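Local coordinates for protein N-acylglucosamine 2-epimerase (Marinomonas mediterranea, PDB 5X32) that catalyses the reversible isomerization of D-mannose to D-fructose and, less efficiently, acts on D-lyxose, at residues F62-L67 against Y122-Q127. Sequence-based numbering, arbitrary orientation.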
loop_
_atom_site.group_PDB
_atom_site.type_symbol
_atom_site.label_atom_id
_atom_site.label_comp_id
_atom_site.label_asym_id
_atom_site.label_seq_id
_atom_site.Cartn_x
_atom_site.Cartn_y
_atom_site.Cartn_z
ATOM N N PHE A 62 -5.349 -9.353 -8.766
ATOM C CA PHE A 62 -5.838 -10.064 -9.944
ATOM C C PHE A 62 -6.279 -9.081 -11.012
ATOM O O PHE A 62 -6.094 -9.334 -12.204
ATOM C CB PHE A 62 -6.970 -11.013 -9.566
ATOM C CG PHE A 62 -6.504 -12.197 -8.775
ATOM C CD1 PHE A 62 -5.681 -13.149 -9.353
ATOM C CD2 PHE A 62 -6.878 -12.354 -7.452
ATOM C CE1 PHE A 62 -5.243 -14.243 -8.633
ATOM C CE2 PHE A 62 -6.440 -13.430 -6.723
ATOM C CZ PHE A 62 -5.625 -14.387 -7.317
ATOM N N ALA A 63 -6.819 -7.942 -10.591
ATOM C CA ALA A 63 -7.206 -6.925 -11.561
ATOM C C ALA A 63 -5.991 -6.401 -12.319
ATOM O O ALA A 63 -5.969 -6.414 -13.548
ATOM C CB ALA A 63 -7.941 -5.799 -10.885
ATOM N N GLN A 64 -4.972 -5.963 -11.582
ATOM C CA GLN A 64 -3.752 -5.447 -12.201
ATOM C C GLN A 64 -3.094 -6.495 -13.119
ATOM O O GLN A 64 -2.628 -6.173 -14.236
ATOM C CB GLN A 64 -2.779 -4.999 -11.118
ATOM C CG GLN A 64 -3.196 -3.731 -10.392
ATOM C CD GLN A 64 -3.279 -2.558 -11.316
ATOM O OE1 GLN A 64 -2.381 -2.328 -12.129
ATOM N NE2 GLN A 64 -4.368 -1.812 -11.219
ATOM N N ALA A 65 -3.096 -7.751 -12.674
ATOM C CA ALA A 65 -2.524 -8.816 -13.488
ATOM C C ALA A 65 -3.328 -8.986 -14.773
ATOM O O ALA A 65 -2.779 -9.250 -15.835
ATOM C CB ALA A 65 -2.475 -10.116 -12.718
ATOM N N TYR A 66 -4.639 -8.828 -14.677
ATOM C CA TYR A 66 -5.457 -8.957 -15.868
ATOM C C TYR A 66 -5.211 -7.799 -16.820
ATOM O O TYR A 66 -5.155 -7.979 -18.032
ATOM C CB TYR A 66 -6.938 -9.040 -15.515
ATOM C CG TYR A 66 -7.833 -8.909 -16.725
ATOM C CD1 TYR A 66 -7.985 -9.972 -17.617
ATOM C CD2 TYR A 66 -8.525 -7.730 -16.974
ATOM C CE1 TYR A 66 -8.792 -9.855 -18.722
ATOM C CE2 TYR A 66 -9.337 -7.604 -18.073
ATOM C CZ TYR A 66 -9.471 -8.670 -18.945
ATOM O OH TYR A 66 -10.285 -8.540 -20.048
ATOM N N LEU A 67 -5.058 -6.607 -16.266
ATOM C CA LEU A 67 -4.843 -5.434 -17.091
ATOM C C LEU A 67 -3.514 -5.519 -17.828
ATOM O O LEU A 67 -3.381 -4.966 -18.921
ATOM C CB LEU A 67 -4.908 -4.167 -16.241
ATOM C CG LEU A 67 -6.347 -3.815 -15.863
ATOM C CD1 LEU A 67 -6.424 -2.641 -14.910
ATOM C CD2 LEU A 67 -7.192 -3.573 -17.121
ATOM N N TYR A 122 -12.561 -1.053 -5.811
ATOM C CA TYR A 122 -13.617 -0.686 -6.770
ATOM C C TYR A 122 -13.045 -0.022 -8.017
ATOM O O TYR A 122 -13.532 -0.311 -9.114
ATOM C CB TYR A 122 -14.688 0.221 -6.128
ATOM C CG TYR A 122 -15.580 -0.538 -5.165
ATOM C CD1 TYR A 122 -15.721 -1.911 -5.279
ATOM C CD2 TYR A 122 -16.231 0.105 -4.116
ATOM C CE1 TYR A 122 -16.507 -2.623 -4.404
ATOM C CE2 TYR A 122 -17.025 -0.602 -3.231
ATOM C CZ TYR A 122 -17.161 -1.971 -3.383
ATOM O OH TYR A 122 -17.935 -2.710 -2.516
ATOM N N SER A 123 -12.010 0.822 -7.866
ATOM C CA SER A 123 -11.340 1.391 -9.037
ATOM C C SER A 123 -10.911 0.265 -9.951
ATOM O O SER A 123 -11.258 0.239 -11.130
ATOM C CB SER A 123 -10.105 2.214 -8.660
ATOM O OG SER A 123 -10.425 3.308 -7.829
ATOM N N ASN A 124 -10.222 -0.717 -9.387
ATOM C CA ASN A 124 -9.727 -1.792 -10.231
ATOM C C ASN A 124 -10.859 -2.587 -10.900
ATOM O O ASN A 124 -10.763 -2.975 -12.089
ATOM C CB ASN A 124 -8.809 -2.694 -9.416
ATOM C CG ASN A 124 -7.413 -2.119 -9.316
ATOM O OD1 ASN A 124 -6.569 -2.372 -10.176
ATOM N ND2 ASN A 124 -7.176 -1.290 -8.292
ATOM N N ALA A 125 -11.939 -2.801 -10.147
ATOM C CA ALA A 125 -13.137 -3.420 -10.708
ATOM C C ALA A 125 -13.588 -2.644 -11.940
ATOM O O ALA A 125 -13.831 -3.223 -12.997
ATOM C CB ALA A 125 -14.257 -3.479 -9.678
ATOM N N LEU A 126 -13.708 -1.332 -11.788
ATOM C CA LEU A 126 -14.118 -0.483 -12.889
ATOM C C LEU A 126 -13.209 -0.633 -14.099
ATOM O O LEU A 126 -13.705 -0.834 -15.211
ATOM C CB LEU A 126 -14.158 0.984 -12.465
ATOM C CG LEU A 126 -14.636 1.925 -13.569
ATOM C CD1 LEU A 126 -16.078 1.662 -13.853
ATOM C CD2 LEU A 126 -14.419 3.376 -13.209
ATOM N N GLN A 127 -11.892 -0.566 -13.886
ATOM C CA GLN A 127 -10.988 -0.563 -15.028
ATOM C C GLN A 127 -11.014 -1.905 -15.720
ATOM O O GLN A 127 -10.602 -1.971 -16.868
ATOM C CB GLN A 127 -9.534 -0.262 -14.672
ATOM C CG GLN A 127 -9.330 0.413 -13.362
ATOM C CD GLN A 127 -8.007 1.162 -13.289
ATOM O OE1 GLN A 127 -7.812 2.216 -13.914
ATOM N NE2 GLN A 127 -7.017 0.491 -12.716
#
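Asn-124 lies over the methyl group of Ala-63, its CB 3.5 Å from Ala-63 CB, at the point where the two backbones come nearest, with their CA atoms 5.9 Å apart. Its CG stands anti to the carbonyl carbon, and the turn at chi2 (-88°) faces OD1 toward Gln-64. That glutamine does not start out pointing at the partner helix. A bend at chi2 swings its amide across, and NE2 donates a hydrogen bond to Asn-124 OD1, modelled at 2.5 Å. The donor lies in the plane of the asparagine carbonyl, and OD1 lies close to the plane of the glutamine amide, although the two planes are almost perpendicular (87°). The other end of the asparagine amide is tied back to its own helix, ND2 bonding to Leu-120 O, so both ends of this buried amide are engaged, which should hold its rotation.

Helices 52-69 and 112-127 belong to the all-helical barrel of the N-acylglucosamine 2-epimerase family, an (alpha/alpha)6 fold; the axes of segments 62-67 and 122-127 run in roughly the same direction, 29° apart and 9.4 Å at closest approach. Gln-64 is about 12 Å, side chain to side chain, from His-380, the probable proton donor/acceptor. One turn further along, where the contact is more exposed, Leu-67 crosses Gln-127 at about a right angle: CD1 rests 3.9 Å from Gln-127 CB and equally near NE2, while CD2 sits against the backbone O of Gln-127. Ile-128, just beyond helix 112-127, packs against Ala-63, Tyr-66 and Leu-67.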